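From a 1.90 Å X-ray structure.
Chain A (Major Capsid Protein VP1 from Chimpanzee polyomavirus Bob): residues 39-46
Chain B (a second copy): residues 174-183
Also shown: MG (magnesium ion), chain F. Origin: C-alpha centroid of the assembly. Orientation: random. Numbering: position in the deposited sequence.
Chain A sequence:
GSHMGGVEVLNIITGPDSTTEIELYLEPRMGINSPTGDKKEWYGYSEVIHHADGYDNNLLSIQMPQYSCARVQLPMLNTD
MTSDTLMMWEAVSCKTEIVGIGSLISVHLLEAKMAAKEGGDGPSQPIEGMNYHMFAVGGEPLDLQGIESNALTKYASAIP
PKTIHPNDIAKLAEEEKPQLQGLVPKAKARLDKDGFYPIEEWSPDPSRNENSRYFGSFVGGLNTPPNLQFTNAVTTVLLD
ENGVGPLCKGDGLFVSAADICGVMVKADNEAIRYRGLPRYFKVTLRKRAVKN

Chain A 39-46: KKEWYGYS
Chain B 174-183: EEEKPQLQGL

How are the two backbones arranged where these copies of the VP1 capsid protein meet? Chain A makes a short 3-10 segment at residues 40-41, with Trp A42 N to Lys A39 O (3.0 Å) and Tyr A43 N to Lys A40 O (3.2 Å), then a type II turn from Trp A42 to Tyr A45, closed by Tyr A45 N to Trp A42 O at 3.0 Å. Tyr A43 (phi/psi -52/132) and Gly A44 (93/-1) occupy its corners; at the latter angles a CB would jam against the preceding carbonyl. Chain B runs as a 3-10 segment from 177 to 181, its bonds including Leu B180 N to Lys B177 O at 2.8 Å. In register, Glu A41 CA lies 5.7 Å from Pro B178 CA.

What makes Gln B181 the polar centre of the contact? Its CA-to-CB bond points toward chain A, and chi1 -71° (m) with chi2 175° (t) extends the amide to the carbonyls around the turn. Gln B181 NE2 has two hydrogens to give: it donates to Glu A41 O at 3.0 Å and to Tyr A43 O at 2.7 Å, with N-H...O angles of 152° and 153°. With chi3 at -168°, OE1 is left to bond elsewhere in the structure. Gln B181 NE2 also approaches the edge of the Tyr A45 ring, 3.9 Å from Tyr A45 CE1; that tyrosine has chi1 -64° (m) and chi2 78°.

How does Tyr A43 fit against the 3-10 segment? It points toward chain B, and chi1 175° (t) with chi2 56° lays the ring edge beside backbone carbonyls: Tyr A43 CD2 is 3.5 Å from Pro B178 O, and Tyr A43 CE2 is 4.2 Å from Gln B179 O. Gly B182 leaves the necessary room, since an ideal CB there would clash with Tyr A43 CE2 at 2.8 Å.

Why does Lys A40 curl as it does? Its CA-to-CB bond points sideways, but chi angles of 57° (p), 155° (t), 66° (p) and -170° (t) bring the ammonium to chain B, where Lys A40 NZ donates a very short 2.4 Å hydrogen bond to Glu B175 O. The acceptor is a main-chain carbonyl; the Glu B175 side chain is modelled only to CB. On the way the aliphatic chain passes the proline, with Lys A40 CD 4.1 Å from Pro B178 CG. Pro B178, C-gamma exo and pointing toward chain A, also sets its CB 3.2 Å from Lys A40 O.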

# COMPACT_ATOMS: atom_id res chain seq x y z
N LYS A 39 29.84 24.34 9.61
CA LYS A 39 29.13 23.14 9.09
C LYS A 39 28.08 23.54 8.05
O LYS A 39 27.22 22.69 7.74
CB LYS A 39 28.51 22.36 10.26
CG LYS A 39 29.52 21.89 11.30
CD LYS A 39 28.97 20.93 12.31
CE LYS A 39 30.06 20.33 13.17
NZ LYS A 39 30.97 19.48 12.38
N LYS A 40 28.17 24.75 7.52
CA LYS A 40 27.16 25.34 6.59
C LYS A 40 26.92 24.45 5.34
O LYS A 40 25.81 24.53 4.79
CB LYS A 40 27.61 26.73 6.12
CG LYS A 40 28.97 26.75 5.43
CD LYS A 40 29.18 27.89 4.46
CE LYS A 40 29.19 29.23 5.14
NZ LYS A 40 29.15 30.32 4.14
N GLU A 41 27.91 23.69 4.88
CA GLU A 41 27.79 22.82 3.68
C GLU A 41 26.67 21.79 3.87
O GLU A 41 26.15 21.30 2.84
CB GLU A 41 29.10 22.07 3.38
N TRP A 42 26.31 21.49 5.12
CA TRP A 42 25.36 20.41 5.45
C TRP A 42 24.05 20.98 5.99
O TRP A 42 23.28 20.22 6.58
CB TRP A 42 26.05 19.40 6.37
CG TRP A 42 27.14 18.70 5.62
CD1 TRP A 42 28.48 18.87 5.75
CD2 TRP A 42 26.96 17.81 4.51
NE1 TRP A 42 29.15 18.13 4.81
CE2 TRP A 42 28.24 17.45 4.05
CE3 TRP A 42 25.84 17.26 3.87
CZ2 TRP A 42 28.42 16.54 3.01
CZ3 TRP A 42 26.02 16.39 2.82
CH2 TRP A 42 27.30 16.03 2.39
N TYR A 43 23.77 22.28 5.75
CA TYR A 43 22.47 22.88 6.12
C TYR A 43 21.35 22.00 5.52
O TYR A 43 21.41 21.65 4.33
CB TYR A 43 22.40 24.32 5.63
CG TYR A 43 21.07 24.97 5.85
CD1 TYR A 43 20.52 25.03 7.13
CD2 TYR A 43 20.35 25.50 4.80
CE1 TYR A 43 19.29 25.62 7.36
CE2 TYR A 43 19.11 26.10 5.01
CZ TYR A 43 18.58 26.15 6.29
OH TYR A 43 17.37 26.72 6.52
N GLY A 44 20.35 21.65 6.30
CA GLY A 44 19.24 20.82 5.81
C GLY A 44 19.45 19.34 6.04
O GLY A 44 18.52 18.55 5.71
N TYR A 45 20.58 18.98 6.64
CA TYR A 45 20.98 17.61 7.01
C TYR A 45 21.32 17.62 8.50
O TYR A 45 21.49 18.71 9.10
CB TYR A 45 22.20 17.12 6.22
CG TYR A 45 22.05 16.96 4.73
CD1 TYR A 45 22.08 18.06 3.88
CD2 TYR A 45 21.96 15.71 4.15
CE1 TYR A 45 22.00 17.93 2.50
CE2 TYR A 45 21.89 15.55 2.78
CZ TYR A 45 21.91 16.66 1.95
OH TYR A 45 21.79 16.48 0.60
N SER A 46 21.38 16.43 9.10
CA SER A 46 21.93 16.26 10.47
C SER A 46 23.45 16.16 10.35
O SER A 46 23.98 15.91 9.22
CB SER A 46 21.37 15.05 11.18
OG SER A 46 21.83 13.85 10.59
N GLU B 174 29.45 31.91 -3.61
CA GLU B 174 29.76 30.51 -3.25
C GLU B 174 29.52 30.30 -1.75
O GLU B 174 28.97 29.23 -1.42
CB GLU B 174 31.18 30.09 -3.66
CG GLU B 174 31.35 28.57 -3.73
N GLU B 175 29.82 31.27 -0.88
CA GLU B 175 29.65 31.14 0.60
C GLU B 175 28.16 31.13 0.98
O GLU B 175 27.83 30.73 2.13
CB GLU B 175 30.38 32.28 1.34
N GLU B 176 27.29 31.63 0.10
CA GLU B 176 25.83 31.74 0.36
C GLU B 176 25.08 30.54 -0.23
O GLU B 176 23.92 30.32 0.13
CB GLU B 176 25.25 33.01 -0.27
CG GLU B 176 25.91 34.31 0.16
CD GLU B 176 25.22 35.52 -0.45
OE1 GLU B 176 25.31 35.73 -1.72
OE2 GLU B 176 24.53 36.23 0.32
N LYS B 177 25.68 29.82 -1.17
CA LYS B 177 24.92 28.81 -1.95
C LYS B 177 24.32 27.73 -1.05
O LYS B 177 23.29 27.18 -1.42
CB LYS B 177 25.77 28.24 -3.07
CG LYS B 177 25.84 29.11 -4.31
CD LYS B 177 26.83 28.59 -5.32
CE LYS B 177 26.31 27.33 -5.96
NZ LYS B 177 27.21 26.90 -7.06
N PRO B 178 24.88 27.37 0.13
CA PRO B 178 24.23 26.38 1.00
C PRO B 178 22.80 26.72 1.44
O PRO B 178 22.07 25.82 1.79
CB PRO B 178 25.17 26.26 2.21
CG PRO B 178 26.52 26.63 1.62
CD PRO B 178 26.21 27.75 0.64
N GLN B 179 22.42 28.00 1.39
CA GLN B 179 21.01 28.43 1.53
C GLN B 179 20.10 27.58 0.60
O GLN B 179 18.99 27.25 1.02
CB GLN B 179 20.88 29.92 1.23
CG GLN B 179 21.47 30.79 2.33
CD GLN B 179 21.39 32.25 1.97
OE1 GLN B 179 20.48 32.70 1.28
NE2 GLN B 179 22.37 33.00 2.45
N LEU B 180 20.57 27.21 -0.58
CA LEU B 180 19.78 26.45 -1.59
C LEU B 180 19.39 25.04 -1.16
O LEU B 180 18.52 24.47 -1.87
CB LEU B 180 20.57 26.40 -2.89
CG LEU B 180 20.69 27.77 -3.54
CD1 LEU B 180 21.78 27.77 -4.60
CD2 LEU B 180 19.34 28.18 -4.12
N GLN B 181 20.01 24.48 -0.12
CA GLN B 181 19.61 23.17 0.48
C GLN B 181 18.31 23.34 1.29
O GLN B 181 17.66 22.31 1.62
CB GLN B 181 20.80 22.65 1.28
CG GLN B 181 21.88 22.22 0.34
CD GLN B 181 23.18 21.77 0.95
OE1 GLN B 181 24.16 21.63 0.21
NE2 GLN B 181 23.21 21.61 2.27
N GLY B 182 17.95 24.59 1.60
CA GLY B 182 16.64 24.94 2.15
C GLY B 182 15.78 25.66 1.14
O GLY B 182 15.71 25.21 -0.01
N LEU B 183 15.13 26.74 1.55
CA LEU B 183 14.20 27.47 0.68
C LEU B 183 14.76 28.87 0.46
O LEU B 183 14.69 29.68 1.39
CB LEU B 183 12.82 27.50 1.34
CG LEU B 183 11.63 27.76 0.42
CD1 LEU B 183 11.64 29.19 -0.08
CD2 LEU B 183 11.60 26.75 -0.73
MG MG F . 16.05 30.72 3.12
O HOH W 1 17.77 28.90 3.07
O HOH W 2 17.40 31.89 1.75
O HOH W 3 14.55 32.10 3.69